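Local coordinates for protein leucyl-trna synthetase (Plasmodium falciparum, PDB 5FOC) that probably attaches leucine to its cognate tRNA at the expense of ATP, this piece being the editing domain, which probably deacylates mischarged tRNA, at residues D118-L124 and C179-V184. The protein carries 2 engineered substitutions. Sequence-based numbering, arbitrary orientation.
Sequences DKKVIFL and CPNIYV
Two extended strands, 120-124 and 181-184 (phi about -80 to -135°, psi 100 to 140°), run parallel in the editing domain's mixed sheet, axes 4.6 Å apart at 24°, in register from K120-N181 to F123-V184. Antiparallel neighbours flank the pair: 7-15 beside 120-124, 146-152 beside 181-184. One residue separates helix 112-118 from the first strand, two separate helix 172-178 from the second. Start at C179, whose O receives K119 NZ (2.8 Å); that ammonium also bonds I176 O in the helix's last turn. P180 O accepts K120 N (3.0 Å), and a water bridges P180 O (2.8 Å) to D118 O (3.1 Å). N181 sends ND2 to Y183 OH (3.0 Å) and to D154. I182 straddles V121 in the usual parallel pattern: N to K120 O (2.7 Å), O from I122 N (2.8 Å). Y183, chi1 m, takes L124 CD1 over its ring, 4.1 Å from the centroid; its OH bonds F153 O. V184 straddles F123: N to I122 O (2.9 Å), O from L124 N (3.1 Å), CB 4.0 Å from the F123 ring centroid. Backbone bonds thus fix the register; the V121, I182, F123, V184 face is apolar, the other mixes I122 against Y183 with the polar N181-Y183 pair.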
loop_
_atom_site.group_PDB
_atom_site.type_symbol
_atom_site.label_atom_id
_atom_site.label_comp_id
_atom_site.label_asym_id
_atom_site.label_seq_id
_atom_site.Cartn_x
_atom_site.Cartn_y
_atom_site.Cartn_z
ATOM N N ASP A 118 18.195 -9.724 5.662
ATOM C CA ASP A 118 17.870 -10.891 4.862
ATOM C C ASP A 118 16.768 -10.545 3.828
ATOM O O ASP A 118 16.860 -10.983 2.671
ATOM C CB ASP A 118 17.355 -12.072 5.733
ATOM C CG ASP A 118 18.422 -12.693 6.663
ATOM O OD1 ASP A 118 19.631 -12.406 6.519
ATOM O OD2 ASP A 118 18.023 -13.510 7.556
ATOM N N LYS A 119 15.745 -9.801 4.251
ATOM C CA LYS A 119 14.522 -9.596 3.417
ATOM C C LYS A 119 14.234 -8.091 3.282
ATOM O O LYS A 119 14.630 -7.282 4.177
ATOM C CB LYS A 119 13.291 -10.259 4.078
ATOM C CG LYS A 119 13.397 -11.721 4.396
ATOM C CD LYS A 119 13.893 -12.569 3.241
ATOM C CE LYS A 119 13.993 -14.032 3.589
ATOM N NZ LYS A 119 14.406 -14.815 2.384
ATOM N N LYS A 120 13.544 -7.705 2.205
ATOM C CA LYS A 120 12.964 -6.374 2.057
ATOM C C LYS A 120 11.546 -6.436 2.604
ATOM O O LYS A 120 10.854 -7.444 2.433
ATOM C CB LYS A 120 12.961 -5.910 0.606
ATOM C CG LYS A 120 14.315 -5.805 -0.052
ATOM C CD LYS A 120 14.208 -4.964 -1.309
ATOM C CE LYS A 120 15.474 -4.923 -2.150
ATOM N NZ LYS A 120 15.217 -4.042 -3.331
ATOM N N VAL A 121 11.118 -5.387 3.283
ATOM C CA VAL A 121 9.759 -5.325 3.838
ATOM C C VAL A 121 8.938 -4.414 2.958
ATOM O O VAL A 121 9.236 -3.248 2.808
ATOM C CB VAL A 121 9.696 -4.836 5.289
ATOM C CG1 VAL A 121 8.247 -4.800 5.768
ATOM C CG2 VAL A 121 10.608 -5.657 6.221
ATOM N N ILE A 122 7.862 -4.974 2.334
ATOM C CA ILE A 122 7.190 -4.261 1.293
ATOM C C ILE A 122 5.665 -4.352 1.504
ATOM O O ILE A 122 5.139 -5.500 1.563
ATOM C CB ILE A 122 7.539 -4.822 -0.113
ATOM C CG1 ILE A 122 9.021 -4.645 -0.445
ATOM C CG2 ILE A 122 6.638 -4.217 -1.204
ATOM C CD1 ILE A 122 9.504 -5.451 -1.610
ATOM N N PHE A 123 5.004 -3.207 1.635
ATOM C CA PHE A 123 3.528 -3.106 1.548
ATOM C C PHE A 123 3.189 -3.147 0.066
ATOM O O PHE A 123 3.750 -2.517 -0.758
ATOM C CB PHE A 123 3.006 -1.812 2.207
ATOM C CG PHE A 123 3.046 -1.816 3.708
ATOM C CD1 PHE A 123 4.251 -1.579 4.388
ATOM C CD2 PHE A 123 1.922 -2.041 4.459
ATOM C CE1 PHE A 123 4.254 -1.562 5.787
ATOM C CE2 PHE A 123 1.933 -2.055 5.829
ATOM C CZ PHE A 123 3.106 -1.788 6.509
ATOM N N LEU A 124 2.134 -3.961 -0.264
ATOM C CA LEU A 124 1.735 -4.025 -1.670
ATOM C C LEU A 124 0.557 -3.071 -1.882
ATOM O O LEU A 124 -0.569 -3.388 -1.457
ATOM C CB LEU A 124 1.367 -5.458 -2.034
ATOM C CG LEU A 124 2.489 -6.467 -2.181
ATOM C CD1 LEU A 124 1.965 -7.896 -2.347
ATOM C CD2 LEU A 124 3.370 -6.094 -3.351
ATOM N N CYS A 179 12.467 -16.601 -1.378
ATOM C CA CYS A 179 11.577 -15.446 -1.450
ATOM C C CYS A 179 12.217 -14.257 -0.716
ATOM O O CYS A 179 12.332 -14.269 0.543
ATOM C CB CYS A 179 10.249 -15.795 -0.806
ATOM S SG CYS A 179 9.363 -17.068 -1.706
ATOM N N PRO A 180 12.645 -13.230 -1.472
ATOM C CA PRO A 180 13.460 -12.167 -0.783
ATOM C C PRO A 180 12.657 -11.089 -0.101
ATOM O O PRO A 180 13.239 -10.238 0.585
ATOM C CB PRO A 180 14.228 -11.542 -1.943
ATOM C CG PRO A 180 13.290 -11.698 -3.101
ATOM C CD PRO A 180 12.731 -13.080 -2.937
ATOM N N ASN A 181 11.340 -11.048 -0.290
ATOM C CA ASN A 181 10.505 -9.940 0.190
ATOM C C ASN A 181 9.476 -10.412 1.184
ATOM O O ASN A 181 8.849 -11.488 0.972
ATOM C CB ASN A 181 9.775 -9.264 -1.003
ATOM C CG ASN A 181 10.736 -8.713 -2.031
ATOM O OD1 ASN A 181 11.905 -8.454 -1.708
ATOM N ND2 ASN A 181 10.290 -8.539 -3.262
ATOM N N ILE A 182 9.311 -9.661 2.274
ATOM C CA ILE A 182 8.204 -9.805 3.174
ATOM C C ILE A 182 7.135 -8.876 2.653
ATOM O O ILE A 182 7.272 -7.690 2.732
ATOM C CB ILE A 182 8.549 -9.452 4.626
ATOM C CG1 ILE A 182 9.574 -10.434 5.153
ATOM C CG2 ILE A 182 7.314 -9.473 5.488
ATOM C CD1 ILE A 182 10.343 -9.927 6.344
ATOM N N TYR A 183 6.014 -9.438 2.132
ATOM C CA TYR A 183 4.880 -8.630 1.750
ATOM C C TYR A 183 3.814 -8.474 2.803
ATOM O O TYR A 183 3.553 -9.397 3.548
ATOM C CB TYR A 183 4.243 -9.227 0.482
ATOM C CG TYR A 183 5.090 -9.147 -0.769
ATOM C CD1 TYR A 183 5.680 -7.931 -1.177
ATOM C CD2 TYR A 183 5.375 -10.288 -1.547
ATOM C CE1 TYR A 183 6.448 -7.847 -2.334
ATOM C CE2 TYR A 183 6.157 -10.208 -2.702
ATOM C CZ TYR A 183 6.690 -8.987 -3.106
ATOM O OH TYR A 183 7.484 -8.801 -4.206
ATOM N N VAL A 184 3.249 -7.269 2.887
ATOM C CA VAL A 184 2.140 -6.981 3.755
ATOM C C VAL A 184 0.918 -6.746 2.841
ATOM O O VAL A 184 0.963 -5.909 1.915
ATOM C CB VAL A 184 2.329 -5.706 4.602
ATOM C CG1 VAL A 184 1.223 -5.576 5.610
ATOM C CG2 VAL A 184 3.687 -5.756 5.338
HETATM O O HOH W 1 15.905 -9.494 0.065
#